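Local coordinates for protein transcriptional regulator, LysR family (Eggerthella lenta, PDB 4PZJ) that probably binds cis-regulatory DNA through this N-terminal winged helix-turn-helix domain and so controls transcription, at residues 34-39 against 46-51. Sequence-based numbering, arbitrary orientation. Where two conformers were deposited one is given.
Sequences QHIAHL and PLFAYR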
loop_
_atom_site.group_PDB
_atom_site.type_symbol
_atom_site.label_atom_id
_atom_site.label_comp_id
_atom_site.label_asym_id
_atom_site.label_seq_id
_atom_site.Cartn_x
_atom_site.Cartn_y
_atom_site.Cartn_z
ATOM N N GLN A 34 16.913 -6.237 -5.259
ATOM C CA GLN A 34 17.325 -5.282 -4.240
ATOM C C GLN A 34 16.380 -4.064 -4.140
ATOM O O GLN A 34 16.078 -3.587 -3.054
ATOM C CB GLN A 34 18.786 -4.850 -4.497
ATOM C CG GLN A 34 19.782 -5.990 -4.241
ATOM C CD GLN A 34 21.142 -5.833 -4.963
ATOM O OE1 GLN A 34 21.329 -4.901 -5.758
ATOM N NE2 GLN A 34 22.090 -6.759 -4.694
ATOM N N HIS A 35 15.876 -3.560 -5.275
ATOM C CA HIS A 35 14.926 -2.498 -5.224
ATOM C C HIS A 35 13.664 -2.906 -4.471
ATOM O O HIS A 35 13.172 -2.188 -3.635
ATOM C CB HIS A 35 14.485 -2.071 -6.608
ATOM C CG HIS A 35 15.558 -1.407 -7.432
ATOM N ND1 HIS A 35 15.441 -1.218 -8.793
ATOM C CD2 HIS A 35 16.756 -0.894 -7.082
ATOM C CE1 HIS A 35 16.529 -0.610 -9.247
ATOM N NE2 HIS A 35 17.342 -0.404 -8.225
ATOM N N ILE A 36 13.128 -4.074 -4.852
ATOM C CA ILE A 36 11.945 -4.626 -4.203
ATOM C C ILE A 36 12.234 -4.894 -2.720
ATOM O O ILE A 36 11.473 -4.487 -1.853
ATOM C CB ILE A 36 11.495 -5.936 -4.868
ATOM C CG1 ILE A 36 11.148 -5.761 -6.360
ATOM C CG2 ILE A 36 10.317 -6.545 -4.125
ATOM C CD1 ILE A 36 10.154 -4.664 -6.670
ATOM N N ALA A 37 13.357 -5.542 -2.441
ATOM C CA ALA A 37 13.737 -5.863 -1.083
ATOM C C ALA A 37 13.827 -4.606 -0.194
ATOM O O ALA A 37 13.482 -4.617 0.948
ATOM C CB ALA A 37 15.042 -6.614 -1.076
ATOM N N HIS A 38 14.349 -3.509 -0.726
ATOM C CA HIS A 38 14.372 -2.281 0.035
ATOM C C HIS A 38 12.957 -1.791 0.416
ATOM O O HIS A 38 12.744 -1.345 1.513
ATOM C CB HIS A 38 15.112 -1.239 -0.805
ATOM C CG HIS A 38 15.452 0.011 -0.063
ATOM N ND1 HIS A 38 16.731 0.292 0.366
ATOM C CD2 HIS A 38 14.686 1.061 0.316
ATOM C CE1 HIS A 38 16.737 1.459 0.987
ATOM N NE2 HIS A 38 15.508 1.946 0.970
ATOM N N LEU A 39 11.994 -1.808 -0.523
ATOM C CA LEU A 39 10.661 -1.397 -0.206
ATOM C C LEU A 39 10.048 -2.314 0.856
ATOM O O LEU A 39 9.395 -1.851 1.765
ATOM C CB LEU A 39 9.765 -1.478 -1.462
ATOM C CG LEU A 39 10.045 -0.515 -2.609
ATOM C CD1 LEU A 39 9.210 -0.933 -3.820
ATOM C CD2 LEU A 39 9.686 0.865 -2.164
ATOM N N PRO A 46 5.602 -7.811 2.653
ATOM C CA PRO A 46 6.031 -8.399 1.419
ATOM C C PRO A 46 5.122 -7.919 0.275
ATOM O O PRO A 46 3.923 -7.714 0.496
ATOM C CB PRO A 46 5.765 -9.884 1.620
ATOM C CG PRO A 46 4.550 -9.900 2.459
ATOM C CD PRO A 46 4.676 -8.716 3.383
ATOM N N LEU A 47 5.706 -7.783 -0.897
ATOM C CA LEU A 47 4.958 -7.331 -2.080
ATOM C C LEU A 47 4.718 -8.475 -3.053
ATOM O O LEU A 47 3.800 -8.428 -3.878
ATOM C CB LEU A 47 5.756 -6.201 -2.744
ATOM C CG LEU A 47 5.836 -4.947 -1.909
ATOM C CD1 LEU A 47 6.827 -3.984 -2.575
ATOM C CD2 LEU A 47 4.524 -4.232 -1.605
ATOM N N PHE A 48 5.579 -9.461 -3.032
ATOM C CA PHE A 48 5.485 -10.654 -3.870
ATOM C C PHE A 48 5.795 -11.881 -3.059
ATOM O O PHE A 48 6.421 -11.783 -2.009
ATOM C CB PHE A 48 6.481 -10.597 -5.019
ATOM C CG PHE A 48 6.260 -9.430 -5.944
ATOM C CD1 PHE A 48 5.298 -9.476 -6.914
ATOM C CD2 PHE A 48 7.017 -8.278 -5.800
ATOM C CE1 PHE A 48 5.094 -8.398 -7.733
ATOM C CE2 PHE A 48 6.841 -7.200 -6.641
ATOM C CZ PHE A 48 5.850 -7.248 -7.598
ATOM N N ALA A 49 5.352 -13.032 -3.570
ATOM C CA ALA A 49 5.649 -14.319 -2.953
ATOM C C ALA A 49 5.507 -15.433 -3.965
ATOM O O ALA A 49 4.756 -15.301 -4.923
ATOM C CB ALA A 49 4.726 -14.589 -1.768
ATOM N N TYR A 50 6.269 -16.502 -3.778
ATOM C CA TYR A 50 6.068 -17.711 -4.565
ATOM C C TYR A 50 5.076 -18.568 -3.784
ATOM O O TYR A 50 5.144 -18.649 -2.580
ATOM C CB TYR A 50 7.324 -18.571 -4.785
ATOM C CG TYR A 50 8.362 -17.987 -5.724
ATOM C CD1 TYR A 50 7.997 -17.518 -6.970
ATOM C CD2 TYR A 50 9.721 -17.969 -5.383
ATOM C CE1 TYR A 50 8.934 -16.986 -7.841
ATOM C CE2 TYR A 50 10.679 -17.470 -6.266
ATOM C CZ TYR A 50 10.273 -16.962 -7.501
ATOM O OH TYR A 50 11.175 -16.411 -8.400
ATOM N N ARG A 51 4.144 -19.141 -4.504
ATOM C CA ARG A 51 3.209 -20.085 -3.906
ATOM C C ARG A 51 3.195 -21.212 -4.882
ATOM O O ARG A 51 2.856 -21.005 -6.053
ATOM C CB ARG A 51 1.802 -19.531 -3.753
ATOM C CG ARG A 51 1.582 -18.565 -2.598
ATOM C CD ARG A 51 0.102 -18.428 -2.212
ATOM N NE ARG A 51 -0.778 -18.058 -3.331
ATOM C CZ ARG A 51 -1.374 -18.919 -4.163
ATOM N NH1 ARG A 51 -1.197 -20.236 -4.040
ATOM N NH2 ARG A 51 -2.159 -18.457 -5.137
#
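Ile36 meets the rim of the Phe48 ring with both of its branches: CG2 lies 4.1 Å from CD2 of Phe48, and in the conformer described CD1 of Ile36 lies 4.2 Å from CE2 of the same ring. CG2 sits near the ring plane, so the isoleucine packs against the edge and not over a face. The branching at CB explains the double touch, since chi1 of -60° leaves CG2 opposite the backbone N, and the turn about CB-CG1 (chi2 -53°) brings CD1 to the same rim. One turn further along the helix, Leu39 offers CB to Leu47 CD1 at 4.0 Å, and its own CD1 comes within 4.1 Å of that methyl. In both pairs the side chains run at roughly a right angle to each other.

The backbones stay well apart, the nearest alpha carbons being those of Ile36 and Leu47 at 7.8 Å. Glu40, also on helix 29-43, links the helix to the start of the strand: its OE2 accepts a hydrogen bond from Leu47 N and a weak one from Phe48 N. Phe48 also packs on Leu55 and Leu57 of the partner strand, while Ile36 touches Thr8 and Phe9 of helix 3-11. Leu47 further packs on Leu63 of the second subunit.

The contact thus seats the base of the two-stranded wing on helix 29-43, probably the DNA-recognition helix, as in LysR relatives. All four touching residues are buried and no hydrogen bond crosses between the segments, which implies cohesion through hydrophobic burial and van der Waals contact, while the polar link is left to Glu40.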